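Local coordinates for protein Obg-like ATPase 1 (Schizosaccharomyces pombe, PDB 1NI3) that hydrolyses ATP, and GTP less efficiently, and negatively regulates the G2/M transition of the cell cycle, at residues D155-E160 with V192-T197. Sequence-based numbering, arbitrary orientation.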
loop_
_atom_site.group_PDB
_atom_site.type_symbol
_atom_site.label_atom_id
_atom_site.label_comp_id
_atom_site.label_asym_id
_atom_site.label_seq_id
_atom_site.Cartn_x
_atom_site.Cartn_y
_atom_site.Cartn_z
ATOM N N ASP A 155 -17.250 -10.342 2.403
ATOM C CA ASP A 155 -17.392 -10.284 0.957
ATOM C C ASP A 155 -18.414 -11.277 0.449
ATOM O O ASP A 155 -19.168 -10.987 -0.478
ATOM C CB ASP A 155 -16.053 -10.526 0.270
ATOM C CG ASP A 155 -15.074 -9.406 0.519
ATOM O OD1 ASP A 155 -15.426 -8.239 0.261
ATOM O OD2 ASP A 155 -13.955 -9.696 0.974
ATOM N N ALA A 156 -18.433 -12.453 1.064
ATOM C CA ALA A 156 -19.367 -13.503 0.689
ATOM C C ALA A 156 -20.779 -13.005 0.890
ATOM O O ALA A 156 -21.621 -13.088 -0.006
ATOM C CB ALA A 156 -19.131 -14.725 1.537
ATOM N N GLU A 157 -21.037 -12.482 2.083
ATOM C CA GLU A 157 -22.350 -11.944 2.385
ATOM C C GLU A 157 -22.655 -10.803 1.424
ATOM O O GLU A 157 -23.694 -10.814 0.780
ATOM C CB GLU A 157 -22.401 -11.470 3.833
ATOM C CG GLU A 157 -22.590 -12.631 4.814
ATOM C CD GLU A 157 -22.294 -12.254 6.257
ATOM O OE1 GLU A 157 -22.564 -11.095 6.651
ATOM O OE2 GLU A 157 -21.834 -13.138 7.008
ATOM N N PHE A 158 -21.745 -9.841 1.298
ATOM C CA PHE A 158 -21.973 -8.727 0.398
ATOM C C PHE A 158 -22.388 -9.193 -0.975
ATOM O O PHE A 158 -23.351 -8.699 -1.540
ATOM C CB PHE A 158 -20.722 -7.875 0.256
ATOM C CG PHE A 158 -20.915 -6.696 -0.644
ATOM C CD1 PHE A 158 -21.392 -5.491 -0.138
ATOM C CD2 PHE A 158 -20.629 -6.784 -2.002
ATOM C CE1 PHE A 158 -21.581 -4.376 -0.973
ATOM C CE2 PHE A 158 -20.813 -5.679 -2.851
ATOM C CZ PHE A 158 -21.291 -4.468 -2.330
ATOM N N VAL A 159 -21.640 -10.137 -1.520
ATOM C CA VAL A 159 -21.949 -10.660 -2.841
ATOM C C VAL A 159 -23.349 -11.258 -2.822
ATOM O O VAL A 159 -24.209 -10.884 -3.624
ATOM C CB VAL A 159 -20.937 -11.742 -3.261
ATOM C CG1 VAL A 159 -21.354 -12.367 -4.577
ATOM C CG2 VAL A 159 -19.556 -11.114 -3.381
ATOM N N GLU A 160 -23.568 -12.189 -1.897
ATOM C CA GLU A 160 -24.863 -12.856 -1.733
ATOM C C GLU A 160 -26.002 -11.841 -1.876
ATOM O O GLU A 160 -26.897 -12.009 -2.710
ATOM C CB GLU A 160 -24.917 -13.521 -0.351
ATOM C CG GLU A 160 -26.179 -14.350 -0.049
ATOM C CD GLU A 160 -26.280 -15.619 -0.876
ATOM O OE1 GLU A 160 -26.981 -16.554 -0.428
ATOM O OE2 GLU A 160 -25.687 -15.675 -1.983
ATOM N N VAL A 192 -17.723 -14.988 -8.568
ATOM C CA VAL A 192 -17.096 -14.248 -7.470
ATOM C C VAL A 192 -17.527 -14.887 -6.151
ATOM O O VAL A 192 -16.711 -15.065 -5.243
ATOM C CB VAL A 192 -17.533 -12.780 -7.460
ATOM C CG1 VAL A 192 -16.996 -12.089 -6.231
ATOM C CG2 VAL A 192 -17.031 -12.099 -8.716
ATOM N N TYR A 193 -18.813 -15.220 -6.051
ATOM C CA TYR A 193 -19.353 -15.842 -4.855
ATOM C C TYR A 193 -18.749 -17.232 -4.766
ATOM O O TYR A 193 -18.134 -17.596 -3.763
ATOM C CB TYR A 193 -20.867 -15.951 -4.956
ATOM C CG TYR A 193 -21.513 -16.368 -3.658
ATOM C CD1 TYR A 193 -21.807 -15.432 -2.667
ATOM C CD2 TYR A 193 -21.806 -17.705 -3.409
ATOM C CE1 TYR A 193 -22.387 -15.819 -1.458
ATOM C CE2 TYR A 193 -22.380 -18.109 -2.210
ATOM C CZ TYR A 193 -22.668 -17.164 -1.238
ATOM O OH TYR A 193 -23.242 -17.570 -0.058
ATOM N N GLN A 194 -18.944 -18.005 -5.829
ATOM C CA GLN A 194 -18.401 -19.357 -5.935
ATOM C C GLN A 194 -16.996 -19.391 -5.335
ATOM O O GLN A 194 -16.697 -20.228 -4.491
ATOM C CB GLN A 194 -18.321 -19.751 -7.414
ATOM C CG GLN A 194 -19.430 -20.665 -7.917
ATOM C CD GLN A 194 -19.084 -22.133 -7.733
ATOM O OE1 GLN A 194 -18.106 -22.628 -8.302
ATOM N NE2 GLN A 194 -19.882 -22.838 -6.938
ATOM N N TYR A 195 -16.144 -18.472 -5.786
ATOM C CA TYR A 195 -14.759 -18.393 -5.323
ATOM C C TYR A 195 -14.711 -18.149 -3.823
ATOM O O TYR A 195 -14.179 -18.961 -3.072
ATOM C CB TYR A 195 -14.009 -17.257 -6.050
ATOM C CG TYR A 195 -12.491 -17.395 -6.087
ATOM C CD1 TYR A 195 -11.855 -18.041 -7.150
ATOM C CD2 TYR A 195 -11.690 -16.900 -5.047
ATOM C CE1 TYR A 195 -10.462 -18.197 -7.177
ATOM C CE2 TYR A 195 -10.294 -17.047 -5.070
ATOM C CZ TYR A 195 -9.692 -17.701 -6.136
ATOM O OH TYR A 195 -8.324 -17.883 -6.151
ATOM N N LEU A 196 -15.275 -17.024 -3.399
ATOM C CA LEU A 196 -15.287 -16.640 -1.991
ATOM C C LEU A 196 -15.772 -17.750 -1.072
ATOM O O LEU A 196 -15.349 -17.845 0.083
ATOM C CB LEU A 196 -16.172 -15.417 -1.794
ATOM C CG LEU A 196 -15.655 -14.174 -2.506
ATOM C CD1 LEU A 196 -16.666 -13.058 -2.355
ATOM C CD2 LEU A 196 -14.305 -13.770 -1.928
ATOM N N THR A 197 -16.650 -18.597 -1.586
ATOM C CA THR A 197 -17.187 -19.670 -0.782
ATOM C C THR A 197 -16.576 -21.045 -1.050
ATOM O O THR A 197 -16.101 -21.704 -0.126
ATOM C CB THR A 197 -18.701 -19.718 -0.954
ATOM O OG1 THR A 197 -19.033 -19.647 -2.349
ATOM C CG2 THR A 197 -19.329 -18.542 -0.245
#
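Val159 and Tyr193 meet in the seam of an antiparallel helical hairpin, probably the coiled-coil arm of YchF/OLA1 proteins, formed by helices 140-168 and 179-199. The short helical segments pack with axes 9.3 Å apart at 154°. Val159 turns its two branches to different neighbours: CG1 rests 3.6 Å from Tyr193 CB, near the edge of the ring, while CG2 lies 3.6 Å from Leu196 CD1 and more distantly touches Val192 CG1. That same leucine methyl also packs against CB of Asp155. With CG anti to the backbone N (chi1 -170°), Tyr193 reaches across to the first helix, where its CE1 edge comes to Ala156 O. The Glu160 carboxylate lies over one ring face, its plane only 16° from that of the ring and OE2 3.4 Å from Tyr193 CZ. The other face is covered toward its rim by Thr197 CG2, 3.6 Å above the plane. Cutting Tyr193 back to an alanine removes the ring and would probably open a gap between Glu160 and Thr197 and leave the carboxylate freer to turn. Farther out, Asp155 accepts hydrogen bonds from the backbone N atoms of Leu222 and Thr223, tying the base of the hairpin to the segment that follows helix 210-217. Within the second helix, Tyr193 O accepts from both Thr197 N and Thr197 OG1, the hydroxyl at 2.6 Å and well above the carbonyl plane.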